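Local structure of tubulin-like protein CetZ1 (Haloferax volcanii, 4B46) at residues S178-G181 and G182-I186; G143-Y146 and T147-A151; E185-E188 and E189-N192. The protein controls archaeal cell shape as a GTP-binding tubulin/FtsZ homologue and is essential for forming the rod-shaped cells needed for efficient swimming. All coordinates share one frame; numbering follows the deposited sequence.

Interaction 2 comes first along the chain, at the start of helix 144-160 in the GTPase domain. Interactions 1 and 3 follow on helix 179-198, sharing Glu185 and Ile186: interaction 1 covers its first turns and interaction 3 continues down the same helix, with centres about 10 Å apart. Interaction 2 stands apart from both, its centre about 20 Å from that of interaction 1 and about 22 Å from that of interaction 3, and its nearest atoms are about 8 Å from interaction 1. The bound GDP relates all three: interactions 1 and 3 touch the nucleotide directly, one over its guanine and one at the base's hydrogen-bonding edge, while the Tyr146 side chain of interaction 2 comes within about 4 Å of it, nearest atoms.

Interaction 1. Residues S178-G181 and G182-I186. With GDP (guanosine-5'-diphosphate), chain B.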
ATOM      1  N   SER A 178      12.523  18.211   8.113  1.00 41.79           N
ATOM      2  CA  SER A 178      12.506  18.618   6.724  1.00 37.94           C
ATOM      3  C   SER A 178      11.495  17.754   5.975  1.00 39.54           C
ATOM      4  O   SER A 178      11.085  16.694   6.461  1.00 38.94           O
ATOM      5  CB  SER A 178      13.889  18.436   6.113  1.00 38.63           C
ATOM      6  OG  SER A 178      14.155  17.062   5.874  1.00 38.64           O
ATOM      7  N   VAL A 179      11.097  18.214   4.795  1.00 37.18           N
ATOM      8  CA  VAL A 179      10.170  17.467   3.955  1.00 39.80           C
ATOM      9  C   VAL A 179      10.706  16.079   3.641  1.00 34.53           C
ATOM     10  O   VAL A 179      10.010  15.074   3.834  1.00 29.59           O
ATOM     11  CB  VAL A 179       9.902  18.199   2.624  1.00 40.45           C
ATOM     12  CG1 VAL A 179       9.273  17.250   1.608  1.00 32.96           C
ATOM     13  CG2 VAL A 179       9.029  19.423   2.843  1.00 40.86           C
ATOM     14  N   GLN A 180      11.950  16.032   3.171  1.00 36.20           N
ATOM     15  CA  GLN A 180      12.546  14.785   2.723  1.00 34.73           C
ATOM     16  C   GLN A 180      12.850  13.854   3.893  1.00 36.49           C
ATOM     17  O   GLN A 180      12.686  12.638   3.782  1.00 31.39           O
ATOM     18  CB  GLN A 180      13.812  15.062   1.914  1.00 39.49           C
ATOM     19  CG  GLN A 180      14.314  13.837   1.149  1.00 52.11           C
ATOM     20  CD  GLN A 180      13.217  13.198   0.298  1.00 56.04           C
ATOM     21  OE1 GLN A 180      12.952  12.000   0.420  1.00 61.81           O
ATOM     22  NE2 GLN A 180      12.567  13.998  -0.559  1.00 49.44           N
ATOM     23  N   GLY A 181      13.276  14.435   5.014  1.00 36.87           N
ATOM     24  CA  GLY A 181      13.542  13.674   6.224  1.00 34.80           C
ATOM     25  C   GLY A 181      12.270  13.029   6.730  1.00 33.99           C
ATOM     26  O   GLY A 181      12.283  11.895   7.211  1.00 34.61           O
ATOM     27  N   GLY A 182      11.165  13.757   6.604  1.00 34.08           N
ATOM     28  CA  GLY A 182       9.862  13.252   6.982  1.00 32.47           C
ATOM     29  C   GLY A 182       9.461  12.069   6.121  1.00 33.42           C
ATOM     30  O   GLY A 182       8.961  11.067   6.634  1.00 23.92           O
ATOM     31  N   TYR A 183       9.685  12.182   4.810  1.00 30.62           N
ATOM     32  CA  TYR A 183       9.340  11.107   3.880  1.00 25.21           C
ATOM     33  C   TYR A 183      10.142   9.835   4.144  1.00 23.58           C
ATOM     34  O   TYR A 183       9.610   8.733   4.018  1.00 22.49           O
ATOM     35  CB  TYR A 183       9.496  11.546   2.416  1.00 25.35           C
ATOM     36  CG  TYR A 183       8.418  12.500   1.938  1.00 26.66           C
ATOM     37  CD1 TYR A 183       7.105  12.365   2.368  1.00 27.14           C
ATOM     38  CD2 TYR A 183       8.715  13.539   1.060  1.00 26.46           C
ATOM     39  CE1 TYR A 183       6.114  13.230   1.934  1.00 24.81           C
ATOM     40  CE2 TYR A 183       7.728  14.405   0.617  1.00 28.28           C
ATOM     41  CZ  TYR A 183       6.431  14.247   1.067  1.00 28.24           C
ATOM     42  OH  TYR A 183       5.442  15.104   0.646  1.00 32.01           O
ATOM     43  N   ASP A 184      11.413   9.984   4.515  1.00 23.38           N
ATOM     44  CA  ASP A 184      12.244   8.819   4.836  1.00 30.00           C
ATOM     45  C   ASP A 184      11.660   8.019   5.995  1.00 30.53           C
ATOM     46  O   ASP A 184      11.649   6.789   5.967  1.00 32.52           O
ATOM     47  CB  ASP A 184      13.675   9.233   5.189  1.00 34.84           C
ATOM     48  CG  ASP A 184      14.467   9.690   3.982  1.00 38.60           C
ATOM     49  OD1 ASP A 184      13.998   9.473   2.843  1.00 40.16           O
ATOM     50  OD2 ASP A 184      15.556  10.278   4.179  1.00 38.50           O
ATOM     51  N   GLU A 185      11.185   8.716   7.019  1.00 22.99           N
ATOM     52  CA  GLU A 185      10.604   8.031   8.165  1.00 24.14           C
ATOM     53  C   GLU A 185       9.231   7.498   7.821  1.00 23.07           C
ATOM     54  O   GLU A 185       8.894   6.377   8.194  1.00 22.98           O
ATOM     55  CB  GLU A 185      10.575   8.942   9.398  1.00 29.47           C
ATOM     56  CG  GLU A 185      11.971   9.350   9.824  1.00 40.60           C
ATOM     57  CD  GLU A 185      11.986  10.381  10.936  1.00 57.62           C
ATOM     58  OE1 GLU A 185      10.900  10.773  11.417  1.00 63.71           O
ATOM     59  OE2 GLU A 185      13.094  10.802  11.327  1.00 60.28           O
ATOM     60  N   ILE A 186       8.450   8.279   7.079  1.00 21.60           N
ATOM     61  CA  ILE A 186       7.139   7.800   6.634  1.00 18.13           C
ATOM     62  C   ILE A 186       7.250   6.544   5.766  1.00 23.32           C
ATOM     63  O   ILE A 186       6.495   5.579   5.948  1.00 19.14           O
ATOM     64  CB  ILE A 186       6.348   8.888   5.893  1.00 20.47           C
ATOM     65  CG1 ILE A 186       5.921   9.987   6.875  1.00 26.30           C
ATOM     66  CG2 ILE A 186       5.125   8.284   5.199  1.00 18.52           C
ATOM     67  CD1 ILE A 186       5.421  11.271   6.204  1.00 25.71           C
TER
HETATM   68  PB  GDP B1368       4.761  12.562  -9.161  1.00 19.24           P
HETATM   69  O1B GDP B1368       4.374  13.631 -10.141  1.00 17.26           O
HETATM   70  O2B GDP B1368       6.149  12.020  -9.418  1.00 17.24           O
HETATM   71  O3B GDP B1368       3.722  11.473  -9.222  1.00 16.32           O
HETATM   72  O3A GDP B1368       4.721  13.302  -7.744  1.00 18.80           O
HETATM   73  PA  GDP B1368       5.454  12.771  -6.426  1.00 18.22           P
HETATM   74  O1A GDP B1368       5.434  11.283  -6.336  1.00 17.92           O
HETATM   75  O2A GDP B1368       6.840  13.348  -6.348  1.00 15.31           O
HETATM   76  O5' GDP B1368       4.533  13.452  -5.289  1.00 17.34           O
HETATM   77  C5' GDP B1368       3.158  13.065  -5.233  1.00 15.23           C
HETATM   78  C4' GDP B1368       2.693  13.070  -3.789  1.00 16.55           C
HETATM   79  O4' GDP B1368       3.330  12.026  -3.073  1.00 16.17           O
HETATM   80  C3' GDP B1368       3.135  14.319  -3.051  1.00 15.26           C
HETATM   81  O3' GDP B1368       2.126  15.306  -3.217  1.00 23.00           O
HETATM   82  C2' GDP B1368       3.279  13.872  -1.604  1.00 18.14           C
HETATM   83  O2' GDP B1368       2.004  13.841  -0.959  1.00 16.77           O
HETATM   84  C1' GDP B1368       3.641  12.422  -1.719  1.00 19.09           C
HETATM   85  N9  GDP B1368       5.064  12.074  -1.614  1.00 15.59           N
HETATM   86  C8  GDP B1368       6.085  12.553  -2.355  1.00 19.04           C
HETATM   87  N7  GDP B1368       7.243  11.921  -2.026  1.00 22.24           N
HETATM   88  C5  GDP B1368       6.944  10.995  -1.082  1.00 22.37           C
HETATM   89  C6  GDP B1368       7.673   9.966  -0.311  1.00 20.25           C
HETATM   90  O6  GDP B1368       8.912   9.790  -0.453  1.00 18.50           O
HETATM   91  N1  GDP B1368       6.965   9.234   0.558  1.00 18.24           N
HETATM   92  C2  GDP B1368       5.643   9.388   0.752  1.00 18.79           C
HETATM   93  N2  GDP B1368       5.021   8.606   1.665  1.00 19.67           N
HETATM   94  N3  GDP B1368       4.908  10.299   0.077  1.00 20.38           N
HETATM   95  C4  GDP B1368       5.502  11.102  -0.831  1.00 20.12           C
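The Tyr183 ring overlaps Val179 at one corner, where CE2 meets Val179 CG1 at 3.4 Å. The two side chains run side by side and point the same way. Val179 sends CG1 anti to its own backbone N (chi1 164°), which brings that methyl to the tyrosine one helical turn on. The backbone of Val179 joins in: its O sits over one face of the ring, 3.4 Å from Tyr183 CD2, and also accepts the Tyr183 amide in the helical ladder. The opposite face belongs to the nucleotide. GDP C5 lies 3.5 Å above the ring plane, over its centre, and the phenol end reaches the sugar, with Tyr183 OH 3.4 Å from GDP C2'. The ring is thus sandwiched between the first turn of the helix and the guanine, with Gln180 NE2 near its plane at the edge.

Gln180 bends at chi2 and crosses Tyr183 at about a right angle, leaving OE1 3.7 Å from Asp184 OD1. Lys14, a GTP-binding residue, is close to this glutamine. Ser178 is the N-cap: its OG accepts from Gly181 N at 2.9 Å. A side chain at Gly181 would run into that same OG. One turn on, the bond from Glu185 N to Gly181 O is weak.

This is the start of helix 179-198. Here Tyr183 also touches Glu142, in the loop between strand 131-137 and helix 144-160, and Asn169, just beyond strand 163-168.

Interaction 2. Residues G143-Y146 and T147-A151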
ATOM      1  N   GLY A 143      -0.800  21.921  -0.093  1.00 18.70           N
ATOM      2  CA  GLY A 143      -1.440  22.944  -0.906  1.00 19.83           C
ATOM      3  C   GLY A 143      -2.695  22.401  -1.559  1.00 21.00           C
ATOM      4  O   GLY A 143      -2.816  21.201  -1.780  1.00 17.51           O
ATOM      5  N   GLY A 144      -3.642  23.282  -1.853  1.00 21.43           N
ATOM      6  CA  GLY A 144      -4.909  22.862  -2.425  1.00 21.10           C
ATOM      7  C   GLY A 144      -4.821  22.076  -3.724  1.00 21.30           C
ATOM      8  O   GLY A 144      -5.628  21.178  -3.961  1.00 19.42           O
ATOM      9  N   ILE A 145      -3.852  22.390  -4.577  1.00 21.07           N
ATOM     10  CA  ILE A 145      -3.746  21.646  -5.835  1.00 20.24           C
ATOM     11  C   ILE A 145      -3.420  20.166  -5.588  1.00 18.32           C
ATOM     12  O   ILE A 145      -3.892  19.291  -6.305  1.00 17.37           O
ATOM     13  CB  ILE A 145      -2.739  22.270  -6.823  1.00 27.00           C
ATOM     14  CG1 ILE A 145      -2.853  21.581  -8.189  1.00 33.15           C
ATOM     15  CG2 ILE A 145      -1.328  22.174  -6.298  1.00 24.71           C
ATOM     16  CD1 ILE A 145      -4.173  21.865  -8.902  1.00 35.49           C
ATOM     17  N   TYR A 146      -2.631  19.879  -4.561  1.00 19.42           N
ATOM     18  CA  TYR A 146      -2.282  18.494  -4.265  1.00 18.06           C
ATOM     19  C   TYR A 146      -3.467  17.735  -3.701  1.00 17.79           C
ATOM     20  O   TYR A 146      -3.671  16.575  -4.031  1.00 14.28           O
ATOM     21  CB  TYR A 146      -1.041  18.434  -3.370  1.00 17.61           C
ATOM     22  CG  TYR A 146       0.025  19.342  -3.945  1.00 17.51           C
ATOM     23  CD1 TYR A 146       0.776  18.955  -5.063  1.00 18.74           C
ATOM     24  CD2 TYR A 146       0.224  20.613  -3.429  1.00 18.46           C
ATOM     25  CE1 TYR A 146       1.734  19.816  -5.625  1.00 18.59           C
ATOM     26  CE2 TYR A 146       1.169  21.474  -3.980  1.00 18.97           C
ATOM     27  CZ  TYR A 146       1.918  21.071  -5.069  1.00 24.33           C
ATOM     28  OH  TYR A 146       2.844  21.947  -5.587  1.00 28.43           O
ATOM     29  N   THR A 147      -4.270  18.407  -2.883  1.00 18.10           N
ATOM     30  CA  THR A 147      -5.496  17.811  -2.368  1.00 17.31           C
ATOM     31  C   THR A 147      -6.472  17.503  -3.512  1.00 19.26           C
ATOM     32  O   THR A 147      -7.069  16.423  -3.556  1.00 17.17           O
ATOM     33  CB  THR A 147      -6.168  18.750  -1.354  1.00 19.38           C
ATOM     34  OG1 THR A 147      -5.209  19.107  -0.355  1.00 22.40           O
ATOM     35  CG2 THR A 147      -7.354  18.075  -0.695  1.00 21.02           C
ATOM     36  N   LEU A 148      -6.628  18.460  -4.425  1.00 16.29           N
ATOM     37  CA  LEU A 148      -7.486  18.284  -5.599  1.00 21.19           C
ATOM     38  C   LEU A 148      -7.010  17.140  -6.495  1.00 18.53           C
ATOM     39  O   LEU A 148      -7.818  16.319  -6.933  1.00 17.72           O
ATOM     40  CB  LEU A 148      -7.586  19.581  -6.407  1.00 17.38           C
ATOM     41  CG  LEU A 148      -8.447  19.579  -7.680  1.00 24.00           C
ATOM     42  CD1 LEU A 148      -9.872  19.116  -7.408  1.00 19.40           C
ATOM     43  CD2 LEU A 148      -8.456  20.968  -8.344  1.00 27.23           C
ATOM     44  N   ASN A 149      -5.712  17.094  -6.786  1.00 15.12           N
ATOM     45  CA  ASN A 149      -5.172  15.978  -7.564  1.00 14.54           C
ATOM     46  C   ASN A 149      -5.489  14.645  -6.915  1.00 18.73           C
ATOM     47  O   ASN A 149      -5.850  13.692  -7.599  1.00 15.58           O
ATOM     48  CB  ASN A 149      -3.663  16.092  -7.746  1.00 14.32           C
ATOM     49  CG  ASN A 149      -3.280  17.139  -8.776  1.00 25.09           C
ATOM     50  OD1 ASN A 149      -4.115  17.596  -9.550  1.00 20.97           O
ATOM     51  ND2 ASN A 149      -2.012  17.516  -8.790  1.00 15.13           N
ATOM     52  N   ALA A 150      -5.371  14.585  -5.589  1.00 18.81           N
ATOM     53  CA  ALA A 150      -5.565  13.328  -4.879  1.00 16.68           C
ATOM     54  C   ALA A 150      -7.016  12.895  -4.956  1.00 19.73           C
ATOM     55  O   ALA A 150      -7.320  11.714  -5.166  1.00 21.06           O
ATOM     56  CB  ALA A 150      -5.124  13.456  -3.431  1.00 14.33           C
ATOM     57  N   ALA A 151      -7.904  13.865  -4.784  1.00 14.53           N
ATOM     58  CA  ALA A 151      -9.339  13.638  -4.870  1.00 17.75           C
ATOM     59  C   ALA A 151      -9.709  13.042  -6.235  1.00 23.71           C
ATOM     60  O   ALA A 151     -10.398  12.028  -6.310  1.00 21.29           O
ATOM     61  CB  ALA A 151     -10.091  14.951  -4.634  1.00 17.10           C
TER
HETATM   62  O   HOH W   1      -2.387  19.617   0.667  1.00 23.56           O
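Ile145 and Asn149 meet one turn apart at the tight side of this contact: the asparagine folds back on the helix, so that Asn149 CG lies 3.3 Å from Ile145 O. Asn149 N already donates to Ile145 O at 2.9 Å. The fold-back comes from CG standing anti to the carbonyl carbon (chi1 -76°), and the buried amide then donates through ND2 to Ala70 O and Gly108 O. A leucine here would probably leave those two loop carbonyls without their donor and let the loops shift against the helix. Packing is close at the tyrosine too: Ile145 CG2 sits over the centre of the Tyr146 ring, 3.4 Å above its plane, and Gly143 CA lies in plane at that ring's edge.

The other side is looser. Ile145 is exposed, and its CD1 only just meets Leu148 CD2 at 4.4 Å. At the N-cap the first turn is slack, for Thr147 N bonds only weakly to Gly143 O, and a water bridges Gly143 N and Thr147 OG1.

Helix 144-160 is the crossover of a beta-alpha-beta unit between the parallel strands 131-137 and 163-168, and Thr147, Leu148 and Ala151 bring it against helix 353-366.

Interaction 3. Residues E185-E188 and E189-N192; sequences EINE and EIVN. With GDP (guanosine-5'-diphosphate), chain B.
Ile186 and Ile190 cross obliquely one turn apart, Ile186 CG2 touching Ile190 CD1 at 3.9 Å. Both groups also come against the exocyclic amine of the guanine, and GDP N2 is 3.6 Å from Ile190 CD1. Both isoleucines rest on Phe167 of strand 163-168. Ile190 keeps CG1 anti to its carbonyl carbon (chi1 -71°), which lays the chain back along the helix and puts CG1 3.3 Å from Ile186 O.

Asn187 turns its amide to the edge of the base. OD1 takes two donors, a fairly straight bond from GDP N1 at 2.7 Å and a weak one from GDP N2, while Asn187 ND2 donates to GDP O6 at 3.1 Å. The amide is therefore fixed in rotation, with its oxygen at the N1-N2 side and its nitrogen at O6, a pairing that reads guanine. Asn187 is an established GTP-binding residue, and helix 179-198, which carries it, is the central core helix of the tubulin/FtsZ fold, running from the nucleotide pocket between the GTPase and C-terminal domains.

On another flank, Glu189 lies alongside the preceding turn, its CG 3.4 Å from Glu185 O, and ends in a salt bridge from OE1 to Lys174. Glu188 bends at chi2, and its carboxylate is turned 41° from the Asn192 amide; OE1 and Asn192 ND2 stay 4.1 Å apart. Glu188 OE2 makes a long, weak ion pair with Lys18. Val191 places CG2 3.3 Å from Asn187 O and packs on Phe19 and Tyr22 of helix 9-26.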
ATOM      1  N   GLU A 185      11.185   8.716   7.019  1.00 22.99           N
ATOM      2  CA  GLU A 185      10.604   8.031   8.165  1.00 24.14           C
ATOM      3  C   GLU A 185       9.231   7.498   7.821  1.00 23.07           C
ATOM      4  O   GLU A 185       8.894   6.377   8.194  1.00 22.98           O
ATOM      5  CB  GLU A 185      10.575   8.942   9.398  1.00 29.47           C
ATOM      6  CG  GLU A 185      11.971   9.350   9.824  1.00 40.60           C
ATOM      7  CD  GLU A 185      11.986  10.381  10.936  1.00 57.62           C
ATOM      8  OE1 GLU A 185      10.900  10.773  11.417  1.00 63.71           O
ATOM      9  OE2 GLU A 185      13.094  10.802  11.327  1.00 60.28           O
ATOM     10  N   ILE A 186       8.450   8.279   7.079  1.00 21.60           N
ATOM     11  CA  ILE A 186       7.139   7.800   6.634  1.00 18.13           C
ATOM     12  C   ILE A 186       7.250   6.544   5.766  1.00 23.32           C
ATOM     13  O   ILE A 186       6.495   5.579   5.948  1.00 19.14           O
ATOM     14  CB  ILE A 186       6.348   8.888   5.893  1.00 20.47           C
ATOM     15  CG1 ILE A 186       5.921   9.987   6.875  1.00 26.30           C
ATOM     16  CG2 ILE A 186       5.125   8.284   5.199  1.00 18.52           C
ATOM     17  CD1 ILE A 186       5.421  11.271   6.204  1.00 25.71           C
ATOM     18  N   ASN A 187       8.206   6.542   4.843  1.00 16.54           N
ATOM     19  CA  ASN A 187       8.394   5.372   3.984  1.00 15.01           C
ATOM     20  C   ASN A 187       8.778   4.113   4.767  1.00 16.73           C
ATOM     21  O   ASN A 187       8.400   3.014   4.381  1.00 19.42           O
ATOM     22  CB  ASN A 187       9.418   5.651   2.874  1.00 17.59           C
ATOM     23  CG  ASN A 187       8.943   6.715   1.897  1.00 22.21           C
ATOM     24  OD1 ASN A 187       7.771   7.085   1.892  1.00 17.99           O
ATOM     25  ND2 ASN A 187       9.853   7.199   1.052  1.00 17.52           N
ATOM     26  N   GLU A 188       9.526   4.278   5.856  1.00 16.78           N
ATOM     27  CA  GLU A 188       9.834   3.166   6.759  1.00 21.97           C
ATOM     28  C   GLU A 188       8.568   2.630   7.415  1.00 20.70           C
ATOM     29  O   GLU A 188       8.374   1.422   7.523  1.00 19.73           O
ATOM     30  CB  GLU A 188      10.794   3.616   7.858  1.00 31.17           C
ATOM     31  CG  GLU A 188      12.237   3.757   7.429  1.00 53.29           C
ATOM     32  CD  GLU A 188      13.013   2.456   7.554  1.00 67.52           C
ATOM     33  OE1 GLU A 188      12.381   1.399   7.778  1.00 71.31           O
ATOM     34  OE2 GLU A 188      14.257   2.492   7.430  1.00 71.30           O
ATOM     35  N   GLU A 189       7.715   3.547   7.859  1.00 23.41           N
ATOM     36  CA  GLU A 189       6.441   3.188   8.475  1.00 22.28           C
ATOM     37  C   GLU A 189       5.540   2.448   7.492  1.00 21.11           C
ATOM     38  O   GLU A 189       4.863   1.480   7.851  1.00 18.54           O
ATOM     39  CB  GLU A 189       5.745   4.441   9.020  1.00 17.05           C
ATOM     40  CG  GLU A 189       6.526   5.083  10.181  1.00 18.72           C
ATOM     41  CD  GLU A 189       5.979   6.431  10.608  1.00 28.09           C
ATOM     42  OE1 GLU A 189       5.671   7.271   9.740  1.00 32.14           O
ATOM     43  OE2 GLU A 189       5.860   6.652  11.826  1.00 32.01           O
ATOM     44  N   ILE A 190       5.533   2.906   6.246  1.00 16.34           N
ATOM     45  CA  ILE A 190       4.730   2.274   5.212  1.00 12.81           C
ATOM     46  C   ILE A 190       5.204   0.840   4.990  1.00 17.90           C
ATOM     47  O   ILE A 190       4.415  -0.108   5.030  1.00 18.13           O
ATOM     48  CB  ILE A 190       4.812   3.067   3.890  1.00 17.46           C
ATOM     49  CG1 ILE A 190       4.057   4.402   4.023  1.00 17.82           C
ATOM     50  CG2 ILE A 190       4.303   2.232   2.730  1.00 14.11           C
ATOM     51  CD1 ILE A 190       4.216   5.345   2.819  1.00 16.53           C
ATOM     52  N   VAL A 191       6.506   0.679   4.790  1.00 18.31           N
ATOM     53  CA  VAL A 191       7.053  -0.630   4.464  1.00 17.40           C
ATOM     54  C   VAL A 191       6.977  -1.632   5.638  1.00 23.18           C
ATOM     55  O   VAL A 191       6.741  -2.813   5.424  1.00 26.33           O
ATOM     56  CB  VAL A 191       8.490  -0.491   3.909  1.00 22.65           C
ATOM     57  CG1 VAL A 191       9.081  -1.820   3.668  1.00 26.77           C
ATOM     58  CG2 VAL A 191       8.473   0.293   2.590  1.00 19.45           C
ATOM     59  N   ASN A 192       7.159  -1.164   6.871  1.00 22.91           N
ATOM     60  CA  ASN A 192       7.058  -2.051   8.030  1.00 24.00           C
ATOM     61  C   ASN A 192       5.663  -2.631   8.184  1.00 18.76           C
ATOM     62  O   ASN A 192       5.490  -3.762   8.616  1.00 22.55           O
ATOM     63  CB  ASN A 192       7.437  -1.316   9.319  1.00 22.88           C
ATOM     64  CG  ASN A 192       8.933  -1.136   9.469  1.00 35.27           C
ATOM     65  OD1 ASN A 192       9.718  -1.950   8.986  1.00 38.80           O
ATOM     66  ND2 ASN A 192       9.338  -0.066  10.150  1.00 38.91           N
TER
HETATM   67  PB  GDP B1368       4.761  12.562  -9.161  1.00 19.24           P
HETATM   68  O1B GDP B1368       4.374  13.631 -10.141  1.00 17.26           O
HETATM   69  O2B GDP B1368       6.149  12.020  -9.418  1.00 17.24           O
HETATM   70  O3B GDP B1368       3.722  11.473  -9.222  1.00 16.32           O
HETATM   71  O3A GDP B1368       4.721  13.302  -7.744  1.00 18.80           O
HETATM   72  PA  GDP B1368       5.454  12.771  -6.426  1.00 18.22           P
HETATM   73  O1A GDP B1368       5.434  11.283  -6.336  1.00 17.92           O
HETATM   74  O2A GDP B1368       6.840  13.348  -6.348  1.00 15.31           O
HETATM   75  O5' GDP B1368       4.533  13.452  -5.289  1.00 17.34           O
HETATM   76  C5' GDP B1368       3.158  13.065  -5.233  1.00 15.23           C
HETATM   77  C4' GDP B1368       2.693  13.070  -3.789  1.00 16.55           C
HETATM   78  O4' GDP B1368       3.330  12.026  -3.073  1.00 16.17           O
HETATM   79  C3' GDP B1368       3.135  14.319  -3.051  1.00 15.26           C
HETATM   80  O3' GDP B1368       2.126  15.306  -3.217  1.00 23.00           O
HETATM   81  C2' GDP B1368       3.279  13.872  -1.604  1.00 18.14           C
HETATM   82  O2' GDP B1368       2.004  13.841  -0.959  1.00 16.77           O
HETATM   83  C1' GDP B1368       3.641  12.422  -1.719  1.00 19.09           C
HETATM   84  N9  GDP B1368       5.064  12.074  -1.614  1.00 15.59           N
HETATM   85  C8  GDP B1368       6.085  12.553  -2.355  1.00 19.04           C
HETATM   86  N7  GDP B1368       7.243  11.921  -2.026  1.00 22.24           N
HETATM   87  C5  GDP B1368       6.944  10.995  -1.082  1.00 22.37           C
HETATM   88  C6  GDP B1368       7.673   9.966  -0.311  1.00 20.25           C
HETATM   89  O6  GDP B1368       8.912   9.790  -0.453  1.00 18.50           O
HETATM   90  N1  GDP B1368       6.965   9.234   0.558  1.00 18.24           N
HETATM   91  C2  GDP B1368       5.643   9.388   0.752  1.00 18.79           C
HETATM   92  N2  GDP B1368       5.021   8.606   1.665  1.00 19.67           N
HETATM   93  N3  GDP B1368       4.908  10.299   0.077  1.00 20.38           N
HETATM   94  C4  GDP B1368       5.502  11.102  -0.831  1.00 20.12           C